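PDB 2B9S: topoisomerase I-like protein from Leishmania donovani, which probably relaxes supercoiled DNA as the large subunit of a heterodimeric type IB topoisomerase, cutting and resealing one strand at a time. Local coordinates for residues R20-L25 against H208-T213; F44-E49 against L99-F104; V274-V279 against I360-N365. All coordinates share one frame; numbering follows the deposited sequence.

Interactions 1 and 2 both belong to the DNA binding fragment, and along the chain 44-49/99-104 is nested inside the loop closed by 20-25/208-213; even so their centres stand about 54 Å apart. Interaction 3 follows in series, in the catalytic core, its centre about 39 Å from that of interaction 1 and about 55 Å from that of interaction 2. None touches another. Loop meets loop in interaction 1, the central strand of a small sheet meets an outer one in interaction 2, and helix 272-287 meets a loop in interaction 3. Only interaction 1 holds a DNA phosphate, consistent with an enzyme that encloses DNA between separate parts, each bringing distant chain segments together.

Interaction 1 of 3, residues R20-L25 against H208-T213; sequences RRWETL and HDHTVT. With nucleotides of chain A.
His210, second residue of a type I beta turn running from Asp209 to Val212, has its ring sandwiched between Arg20 and Trp22 where two loops of the DNA binding fragment meet. The Trp22 six-membered ring forms an offset stack with one face of the imidazole, centroids 3.9 Å apart and planes inclined by 27°. On the opposite face the Arg20 guanidinium lies nearly flat, its plane turned only 14° from that of the ring. An extended chain from CG to NE carries it there, and a side-on salt bridge, NE to Glu23 OE2 and NH2 to OE1, would hold it turned this way.

Rotation of the imidazole is fixed at its edge: ND1 donates to Trp22 O (2.8 Å) in the ring plane, reaching the acceptor from above the carbonyl plane, while NE2 is hydrogen-bonded to Glu190 OE2. The histidine backbone joins in too, since Arg21 N meets His210 O at 2.6 Å in an almost straight bond. His210 CA sits over the five-membered ring of Trp22 in a CH-pi contact, and Trp22 NE1 makes a weak bond to Val212 O.

Past the turn the contact reaches DNA. Thr213 CG2 packs over one face of the Arg21 guanidinium, 3.6 Å from NH1, and a water in the plane of that group links Arg21 NH1, Thr211 O and OP1 of DC8 of chain A. OP2 of the same phosphate is gripped twice by one residue, at 2.9 Å by Thr213 N and at 2.7 Å by Thr213 OG1.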
loop_
_atom_site.group_PDB
_atom_site.type_symbol
_atom_site.label_atom_id
_atom_site.label_comp_id
_atom_site.label_asym_id
_atom_site.label_seq_id
_atom_site.Cartn_x
_atom_site.Cartn_y
_atom_site.Cartn_z
ATOM N N ARG D 20 -21.959 8.503 8.455
ATOM C CA ARG D 20 -22.842 7.798 7.532
ATOM C C ARG D 20 -22.372 7.966 6.088
ATOM O O ARG D 20 -22.258 9.084 5.596
ATOM C CB ARG D 20 -24.274 8.304 7.701
ATOM C CG ARG D 20 -25.314 7.309 7.293
ATOM C CD ARG D 20 -26.702 7.780 7.667
ATOM N NE ARG D 20 -27.712 6.975 6.988
ATOM C CZ ARG D 20 -28.221 5.829 7.446
ATOM N NH1 ARG D 20 -27.823 5.336 8.593
ATOM N NH2 ARG D 20 -29.131 5.175 6.740
ATOM N N ARG D 21 -22.082 6.855 5.414
ATOM C CA ARG D 21 -21.404 6.916 4.115
ATOM C C ARG D 21 -22.327 6.606 2.947
ATOM O O ARG D 21 -22.061 7.033 1.835
ATOM C CB ARG D 21 -20.164 5.985 4.081
ATOM C CG ARG D 21 -19.153 6.215 5.180
ATOM C CD ARG D 21 -18.622 7.650 5.155
ATOM N NE ARG D 21 -17.852 7.932 3.940
ATOM C CZ ARG D 21 -16.550 7.683 3.798
ATOM N NH1 ARG D 21 -15.840 7.123 4.786
ATOM N NH2 ARG D 21 -15.960 7.970 2.657
ATOM N N TRP D 22 -23.390 5.849 3.214
ATOM C CA TRP D 22 -24.362 5.434 2.185
ATOM C C TRP D 22 -25.767 5.222 2.783
ATOM O O TRP D 22 -25.916 5.062 3.993
ATOM C CB TRP D 22 -23.906 4.164 1.431
ATOM C CG TRP D 22 -23.530 2.970 2.327
ATOM C CD1 TRP D 22 -22.284 2.695 2.844
ATOM C CD2 TRP D 22 -24.386 1.915 2.784
ATOM N NE1 TRP D 22 -22.317 1.551 3.577
ATOM C CE2 TRP D 22 -23.591 1.049 3.575
ATOM C CE3 TRP D 22 -25.744 1.614 2.609
ATOM C CZ2 TRP D 22 -24.114 -0.114 4.190
ATOM C CZ3 TRP D 22 -26.264 0.466 3.218
ATOM C CH2 TRP D 22 -25.451 -0.379 4.007
ATOM N N GLU D 23 -26.779 5.231 1.914
ATOM C CA GLU D 23 -28.177 4.979 2.297
ATOM C C GLU D 23 -28.592 3.607 1.826
ATOM O O GLU D 23 -29.308 2.878 2.521
ATOM C CB GLU D 23 -29.109 6.048 1.707
ATOM C CG GLU D 23 -28.964 7.408 2.395
ATOM C CD GLU D 23 -29.184 7.331 3.911
ATOM O OE1 GLU D 23 -30.027 6.500 4.355
ATOM O OE2 GLU D 23 -28.515 8.104 4.648
ATOM N N THR D 24 -28.139 3.266 0.627
ATOM C CA THR D 24 -28.395 1.948 0.074
ATOM C C THR D 24 -27.117 1.352 -0.514
ATOM O O THR D 24 -26.288 2.058 -1.104
ATOM C CB THR D 24 -29.498 1.965 -1.018
ATOM O OG1 THR D 24 -29.118 2.857 -2.068
ATOM C CG2 THR D 24 -30.860 2.374 -0.446
ATOM N N LEU D 25 -26.986 0.043 -0.361
ATOM C CA LEU D 25 -25.873 -0.692 -0.906
ATOM C C LEU D 25 -26.296 -2.089 -1.337
ATOM O O LEU D 25 -26.786 -2.872 -0.537
ATOM C CB LEU D 25 -24.717 -0.737 0.118
ATOM C CG LEU D 25 -23.374 -1.363 -0.244
ATOM C CD1 LEU D 25 -22.799 -0.825 -1.566
ATOM C CD2 LEU D 25 -22.412 -1.169 0.931
ATOM N N HIS D 208 -24.985 -4.542 8.282
ATOM C CA HIS D 208 -25.571 -3.443 7.538
ATOM C C HIS D 208 -25.052 -2.157 8.122
ATOM O O HIS D 208 -25.842 -1.329 8.605
ATOM C CB HIS D 208 -27.119 -3.492 7.635
ATOM C CG HIS D 208 -27.690 -4.853 7.390
ATOM N ND1 HIS D 208 -27.640 -5.463 6.156
ATOM C CD2 HIS D 208 -28.256 -5.751 8.233
ATOM C CE1 HIS D 208 -28.175 -6.671 6.242
ATOM N NE2 HIS D 208 -28.566 -6.865 7.488
ATOM N N ASP D 209 -23.729 -1.987 8.067
ATOM C CA ASP D 209 -23.054 -0.837 8.688
ATOM C C ASP D 209 -22.899 0.304 7.668
ATOM O O ASP D 209 -22.083 0.220 6.737
ATOM C CB ASP D 209 -21.698 -1.273 9.307
ATOM C CG ASP D 209 -21.035 -0.182 10.171
ATOM O OD1 ASP D 209 -21.573 0.942 10.297
ATOM O OD2 ASP D 209 -19.946 -0.447 10.734
ATOM N N HIS D 210 -23.702 1.352 7.851
ATOM C CA HIS D 210 -23.734 2.527 6.954
ATOM C C HIS D 210 -22.558 3.479 7.201
ATOM O O HIS D 210 -22.378 4.453 6.467
ATOM C CB HIS D 210 -25.047 3.319 7.122
ATOM C CG HIS D 210 -26.288 2.608 6.648
ATOM N ND1 HIS D 210 -26.951 2.952 5.487
ATOM C CD2 HIS D 210 -27.023 1.619 7.214
ATOM C CE1 HIS D 210 -28.017 2.186 5.343
ATOM N NE2 HIS D 210 -28.083 1.370 6.378
ATOM N N THR D 211 -21.768 3.198 8.240
ATOM C CA THR D 211 -20.642 4.053 8.635
ATOM C C THR D 211 -19.308 3.566 8.066
ATOM O O THR D 211 -18.260 4.191 8.311
ATOM C CB THR D 211 -20.511 4.181 10.177
ATOM O OG1 THR D 211 -20.249 2.887 10.749
ATOM C CG2 THR D 211 -21.783 4.775 10.802
ATOM N N VAL D 212 -19.348 2.458 7.314
ATOM C CA VAL D 212 -18.153 1.928 6.621
ATOM C C VAL D 212 -18.364 1.808 5.101
ATOM O O VAL D 212 -19.501 1.873 4.635
ATOM C CB VAL D 212 -17.586 0.589 7.287
ATOM C CG1 VAL D 212 -17.240 0.832 8.767
ATOM C CG2 VAL D 212 -18.543 -0.602 7.131
ATOM N N THR D 213 -17.271 1.627 4.348
ATOM C CA THR D 213 -17.264 1.696 2.872
ATOM C C THR D 213 -16.912 0.358 2.218
ATOM O O THR D 213 -16.726 0.279 0.991
ATOM C CB THR D 213 -16.224 2.712 2.319
ATOM O OG1 THR D 213 -14.896 2.272 2.647
ATOM C CG2 THR D 213 -16.437 4.099 2.851
ATOM P P DC A 8 -13.810 2.812 6.091
ATOM O OP1 DC A 8 -14.540 3.719 6.953
ATOM O OP2 DC A 8 -14.582 1.789 5.326
ATOM O "O5'" DC A 8 -12.903 3.439 4.930
ATOM C "C5'" DC A 8 -12.134 4.575 4.996
ATOM C "C4'" DC A 8 -10.622 4.323 4.850
ATOM O "O4'" DC A 8 -10.116 3.168 5.548
ATOM C "C3'" DC A 8 -9.962 4.181 3.494
ATOM O "O3'" DC A 8 -10.052 5.426 2.782
ATOM C "C2'" DC A 8 -8.530 3.944 3.983
ATOM C "C1'" DC A 8 -8.719 3.292 5.357
ATOM N N1 DC A 8 -8.023 1.962 5.445
ATOM C C2 DC A 8 -6.644 1.961 5.717
ATOM O O2 DC A 8 -6.060 3.039 5.891
ATOM N N3 DC A 8 -5.987 0.777 5.788
ATOM C C4 DC A 8 -6.646 -0.375 5.594
ATOM N N4 DC A 8 -5.928 -1.499 5.690
ATOM C C5 DC A 8 -8.059 -0.407 5.298
ATOM C C6 DC A 8 -8.702 0.782 5.225
HETATM O O HOH W 1 -16.330 5.647 7.040
#

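Interaction 2 of 3, residues F44-E49 against L99-F104; sequences FYDGRE and LELCDF
Backbone hydrogen bonds hold Phe44 and Asp103 together as an antiparallel hydrogen-bonded pair. Phe44 N donates to Asp103 O at 3.2 Å, meeting a lone pair of the carbonyl in its plane; the return bond, from Asp103 N to Phe44 O, is shorter at 2.8 Å. One step on, Tyr45 and Cys102 form the non-hydrogen-bonded pair, and Asp46 N then reaches Leu101 O at 2.9 Å, where the strand has already given way to a turn. That carbonyl is shared, since Tyr45 CA also approaches it in a CA-H...O contact.

Side-chain contacts gather on the face that carries Tyr45 and Cys102. Chi1 of -175° sets Tyr45 CG anti to the backbone N, and the ring beyond it comes nearer the partner segment. Cys102 SG comes to its edge, close to the ring plane and 3.7 Å from CD1, a sulfur-aromatic contact made at the rim. Leu101 crosses the tyrosine obliquely, its CB 3.6 Å from CE1 and its CD1 near OH. The same CD1 lies 4.0 Å from Asp46 CG, where leucine and aspartate run alongside each other with their ends the same way.

Polar ends find their partners just outside the two segments. Tyr45 OH is bonded to Arg97 N, pinning the far end of the ring to the loop before Leu99, and Asp103 OD1 takes Glu105 N at the start of helix 105-119.

A type I' turn from Tyr45 to Arg48, closed by two backbone bonds between its end residues, makes 43-45 and 48-50 a beta hairpin; strand 102-103 pairs with its 43-45 arm to complete a small three-stranded antiparallel sheet.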
loop_
_atom_site.group_PDB
_atom_site.type_symbol
_atom_site.label_atom_id
_atom_site.label_comp_id
_atom_site.label_asym_id
_atom_site.label_seq_id
_atom_site.Cartn_x
_atom_site.Cartn_y
_atom_site.Cartn_z
ATOM N N PHE D 44 10.106 -37.041 -3.658
ATOM C CA PHE D 44 10.987 -38.051 -3.122
ATOM C C PHE D 44 11.653 -37.555 -1.853
ATOM O O PHE D 44 12.300 -36.535 -1.856
ATOM C CB PHE D 44 12.014 -38.477 -4.170
ATOM C CG PHE D 44 11.449 -39.326 -5.273
ATOM C CD1 PHE D 44 10.717 -38.770 -6.288
ATOM C CD2 PHE D 44 11.654 -40.683 -5.289
ATOM C CE1 PHE D 44 10.203 -39.546 -7.273
ATOM C CE2 PHE D 44 11.139 -41.455 -6.279
ATOM C CZ PHE D 44 10.414 -40.890 -7.271
ATOM N N TYR D 45 11.462 -38.275 -0.759
ATOM C CA TYR D 45 12.110 -37.937 0.491
ATOM C C TYR D 45 13.221 -38.937 0.796
ATOM O O TYR D 45 13.003 -40.146 0.739
ATOM C CB TYR D 45 11.111 -37.881 1.646
ATOM C CG TYR D 45 11.766 -37.411 2.930
ATOM C CD1 TYR D 45 12.036 -36.053 3.137
ATOM C CD2 TYR D 45 12.165 -38.324 3.906
ATOM C CE1 TYR D 45 12.661 -35.613 4.297
ATOM C CE2 TYR D 45 12.788 -37.891 5.074
ATOM C CZ TYR D 45 13.033 -36.534 5.261
ATOM O OH TYR D 45 13.652 -36.094 6.414
ATOM N N ASP D 46 14.411 -38.417 1.101
ATOM C CA ASP D 46 15.624 -39.224 1.277
ATOM C C ASP D 46 15.753 -40.369 0.241
ATOM O O ASP D 46 16.104 -41.504 0.583
ATOM C CB ASP D 46 15.704 -39.741 2.714
ATOM C CG ASP D 46 17.101 -40.189 3.107
ATOM O OD1 ASP D 46 18.082 -39.825 2.402
ATOM O OD2 ASP D 46 17.200 -40.908 4.128
ATOM N N GLY D 47 15.461 -40.048 -1.022
ATOM C CA GLY D 47 15.463 -41.025 -2.110
ATOM C C GLY D 47 14.247 -41.924 -2.322
ATOM O O GLY D 47 14.150 -42.581 -3.345
ATOM N N ARG D 48 13.316 -41.951 -1.375
ATOM C CA ARG D 48 12.128 -42.833 -1.474
ATOM C C ARG D 48 10.872 -42.050 -1.873
ATOM O O ARG D 48 10.593 -40.983 -1.334
ATOM C CB ARG D 48 11.907 -43.615 -0.149
ATOM N N GLU D 49 10.123 -42.565 -2.835
ATOM C CA GLU D 49 8.898 -41.900 -3.290
ATOM C C GLU D 49 7.954 -41.630 -2.125
ATOM O O GLU D 49 7.800 -42.475 -1.234
ATOM C CB GLU D 49 8.206 -42.738 -4.368
ATOM C CG GLU D 49 6.880 -42.213 -4.850
ATOM C CD GLU D 49 6.128 -43.232 -5.682
ATOM O OE1 GLU D 49 6.715 -44.294 -5.984
ATOM O OE2 GLU D 49 4.957 -42.981 -6.042
ATOM N N LEU D 99 13.841 -30.569 5.401
ATOM C CA LEU D 99 13.633 -29.986 4.070
ATOM C C LEU D 99 14.738 -30.327 3.069
ATOM O O LEU D 99 14.477 -30.456 1.866
ATOM C CB LEU D 99 13.542 -28.459 4.187
ATOM C CG LEU D 99 12.621 -27.588 3.315
ATOM C CD1 LEU D 99 13.322 -26.282 2.954
ATOM C CD2 LEU D 99 12.090 -28.246 2.047
ATOM N N GLU D 100 15.970 -30.436 3.573
ATOM C CA GLU D 100 17.164 -30.730 2.765
ATOM C C GLU D 100 17.026 -32.064 2.020
ATOM O O GLU D 100 17.540 -32.227 0.910
ATOM C CB GLU D 100 18.444 -30.721 3.667
ATOM N N LEU D 101 16.302 -33.001 2.631
ATOM C CA LEU D 101 16.107 -34.342 2.078
ATOM C C LEU D 101 14.872 -34.486 1.180
ATOM O O LEU D 101 14.608 -35.578 0.672
ATOM C CB LEU D 101 16.059 -35.378 3.215
ATOM C CG LEU D 101 17.328 -35.532 4.054
ATOM C CD1 LEU D 101 17.142 -36.657 5.048
ATOM C CD2 LEU D 101 18.534 -35.805 3.162
ATOM N N CYS D 102 14.127 -33.393 0.988
ATOM C CA CYS D 102 12.950 -33.381 0.113
ATOM C C CYS D 102 13.358 -33.031 -1.294
ATOM O O CYS D 102 14.006 -32.016 -1.499
ATOM C CB CYS D 102 11.930 -32.341 0.566
ATOM S SG CYS D 102 11.219 -32.572 2.170
ATOM N N ASP D 103 12.955 -33.837 -2.273
ATOM C CA ASP D 103 13.239 -33.547 -3.673
ATOM C C ASP D 103 11.929 -33.262 -4.401
ATOM O O ASP D 103 11.115 -34.153 -4.616
ATOM C CB ASP D 103 13.959 -34.734 -4.295
ATOM C CG ASP D 103 14.497 -34.461 -5.687
ATOM O OD1 ASP D 103 14.100 -33.481 -6.351
ATOM O OD2 ASP D 103 15.329 -35.269 -6.131
ATOM N N PHE D 104 11.748 -32.004 -4.786
ATOM C CA PHE D 104 10.516 -31.515 -5.394
ATOM C C PHE D 104 10.537 -31.534 -6.897
ATOM O O PHE D 104 9.625 -31.021 -7.529
ATOM C CB PHE D 104 10.257 -30.078 -4.951
ATOM C CG PHE D 104 10.028 -29.922 -3.480
ATOM C CD1 PHE D 104 8.746 -30.079 -2.945
ATOM C CD2 PHE D 104 11.090 -29.573 -2.626
ATOM C CE1 PHE D 104 8.519 -29.926 -1.586
ATOM C CE2 PHE D 104 10.873 -29.415 -1.240
ATOM C CZ PHE D 104 9.580 -29.591 -0.725
#

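Interaction 3 of 3, residues V274-V279 against I360-N365; sequences VAQRAV and IFDQLN
Gln276 and Phe361 bring the backbones to 6.0 Å between CA atoms, where helix 272-287 passes a loop that folds into a type I beta turn from Phe361 to Leu364. The Gln276 side chain, extended beyond CG, reaches into that turn, running antiparallel past Phe361. Its OE1 accepts from Gln363 N at 2.9 Å in a somewhat bent bond that meets an in-plane lone pair, while NE2 points to Asp362 OD1 in a straight but weak bond (3.4 Å). The two ends of one buried amide thus meet the two central residues of the turn, firmly at Gln363 and weakly at Asp362.

This joins a helix of the catalytic core to the loop between helices 341-351 and 366-373, and His273 adds a bond to Gln363 O. Apolar contacts line the stem of the glutamine, with Phe361 CD1 3.9 Å from Gln276 CB. Val279 CG1 meets the edge of the Phe361 ring at CZ, the side chains nearly perpendicular. Leu364 has CG anti to its backbone N (chi1 174°), and chi2 of 73° then puts CD1 3.9 Å from both Arg277 CA and CG. Within the turn, Gln363 NE2 bonds Asp362 OD2 from above the carboxylate plane, 2.9 Å away.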
loop_
_atom_site.group_PDB
_atom_site.type_symbol
_atom_site.label_atom_id
_atom_site.label_comp_id
_atom_site.label_asym_id
_atom_site.label_seq_id
_atom_site.Cartn_x
_atom_site.Cartn_y
_atom_site.Cartn_z
ATOM N N VAL D 274 8.724 18.192 24.206
ATOM C CA VAL D 274 8.436 19.330 23.318
ATOM C C VAL D 274 9.556 19.559 22.289
ATOM O O VAL D 274 9.274 19.749 21.089
ATOM C CB VAL D 274 8.097 20.642 24.118
ATOM C CG1 VAL D 274 7.833 21.807 23.188
ATOM C CG2 VAL D 274 6.863 20.443 24.990
ATOM N N ALA D 275 10.812 19.520 22.756
ATOM C CA ALA D 275 11.980 19.718 21.887
ATOM C C ALA D 275 12.113 18.609 20.841
ATOM O O ALA D 275 12.446 18.886 19.688
ATOM C CB ALA D 275 13.265 19.839 22.708
ATOM N N GLN D 276 11.855 17.368 21.268
ATOM C CA GLN D 276 11.829 16.189 20.386
ATOM C C GLN D 276 10.696 16.274 19.359
ATOM O O GLN D 276 10.922 16.050 18.159
ATOM C CB GLN D 276 11.710 14.890 21.201
ATOM C CG GLN D 276 13.002 14.480 21.889
ATOM C CD GLN D 276 12.951 13.114 22.537
ATOM O OE1 GLN D 276 11.941 12.427 22.503
ATOM N NE2 GLN D 276 14.047 12.719 23.136
ATOM N N ARG D 277 9.492 16.597 19.851
ATOM C CA ARG D 277 8.316 16.896 19.009
ATOM C C ARG D 277 8.624 17.920 17.904
ATOM O O ARG D 277 8.205 17.734 16.750
ATOM C CB ARG D 277 7.137 17.369 19.867
ATOM C CG ARG D 277 5.779 17.352 19.156
ATOM C CD ARG D 277 4.653 17.712 20.122
ATOM N NE ARG D 277 4.778 19.099 20.597
ATOM C CZ ARG D 277 4.081 19.637 21.597
ATOM N NH1 ARG D 277 3.180 18.924 22.277
ATOM N NH2 ARG D 277 4.293 20.905 21.916
ATOM N N ALA D 278 9.380 18.967 18.260
ATOM C CA ALA D 278 9.828 20.026 17.327
ATOM C C ALA D 278 10.756 19.547 16.208
ATOM O O ALA D 278 10.592 19.930 15.049
ATOM C CB ALA D 278 10.500 21.162 18.112
ATOM N N VAL D 279 11.753 18.737 16.556
ATOM C CA VAL D 279 12.685 18.192 15.555
ATOM C C VAL D 279 11.969 17.189 14.632
ATOM O O VAL D 279 12.250 17.121 13.424
ATOM C CB VAL D 279 13.950 17.589 16.238
ATOM C CG1 VAL D 279 14.906 16.971 15.238
ATOM C CG2 VAL D 279 14.675 18.676 17.055
ATOM N N ILE D 360 16.097 7.715 19.042
ATOM C CA ILE D 360 16.386 9.152 19.097
ATOM C C ILE D 360 15.258 9.940 19.763
ATOM O O ILE D 360 15.508 10.783 20.637
ATOM C CB ILE D 360 16.583 9.728 17.679
ATOM C CG1 ILE D 360 17.766 9.061 16.990
ATOM C CG2 ILE D 360 16.764 11.255 17.740
ATOM C CD1 ILE D 360 17.844 9.341 15.510
ATOM N N PHE D 361 14.022 9.682 19.336
ATOM C CA PHE D 361 12.858 10.342 19.934
ATOM C C PHE D 361 12.144 9.438 20.935
ATOM O O PHE D 361 10.970 9.156 20.789
ATOM C CB PHE D 361 11.893 10.859 18.858
ATOM C CG PHE D 361 12.555 11.728 17.812
ATOM C CD1 PHE D 361 13.176 12.932 18.174
ATOM C CD2 PHE D 361 12.574 11.330 16.465
ATOM C CE1 PHE D 361 13.798 13.722 17.210
ATOM C CE2 PHE D 361 13.179 12.105 15.503
ATOM C CZ PHE D 361 13.793 13.316 15.870
ATOM N N ASP D 362 12.862 9.028 21.977
ATOM C CA ASP D 362 12.326 8.119 22.996
ATOM C C ASP D 362 11.144 8.680 23.818
ATOM O O ASP D 362 10.382 7.926 24.423
ATOM C CB ASP D 362 13.458 7.613 23.916
ATOM C CG ASP D 362 13.945 8.665 24.923
ATOM O OD1 ASP D 362 14.537 9.708 24.524
ATOM O OD2 ASP D 362 13.751 8.405 26.135
ATOM N N GLN D 363 11.004 10.003 23.809
ATOM C CA GLN D 363 9.945 10.703 24.531
ATOM C C GLN D 363 8.844 11.245 23.591
ATOM O O GLN D 363 8.056 12.104 23.993
ATOM C CB GLN D 363 10.563 11.834 25.378
ATOM C CG GLN D 363 11.543 11.343 26.474
ATOM C CD GLN D 363 10.888 10.389 27.461
ATOM O OE1 GLN D 363 9.824 10.688 27.996
ATOM N NE2 GLN D 363 11.522 9.239 27.710
ATOM N N LEU D 364 8.799 10.742 22.358
ATOM C CA LEU D 364 7.795 11.147 21.353
ATOM C C LEU D 364 7.167 9.954 20.590
ATOM O O LEU D 364 7.885 9.158 19.975
ATOM C CB LEU D 364 8.432 12.104 20.320
ATOM C CG LEU D 364 7.560 12.524 19.118
ATOM C CD1 LEU D 364 6.443 13.519 19.517
ATOM C CD2 LEU D 364 8.403 13.085 18.004
ATOM N N ASN D 365 5.844 9.847 20.601
ATOM C CA ASN D 365 5.163 8.878 19.724
ATOM C C ASN D 365 4.237 9.561 18.696
ATOM O O ASN D 365 3.956 10.743 18.833
ATOM C CB ASN D 365 4.447 7.764 20.533
ATOM C CG ASN D 365 3.260 8.272 21.313
ATOM O OD1 ASN D 365 2.430 9.036 20.795
ATOM N ND2 ASN D 365 3.159 7.848 22.572
#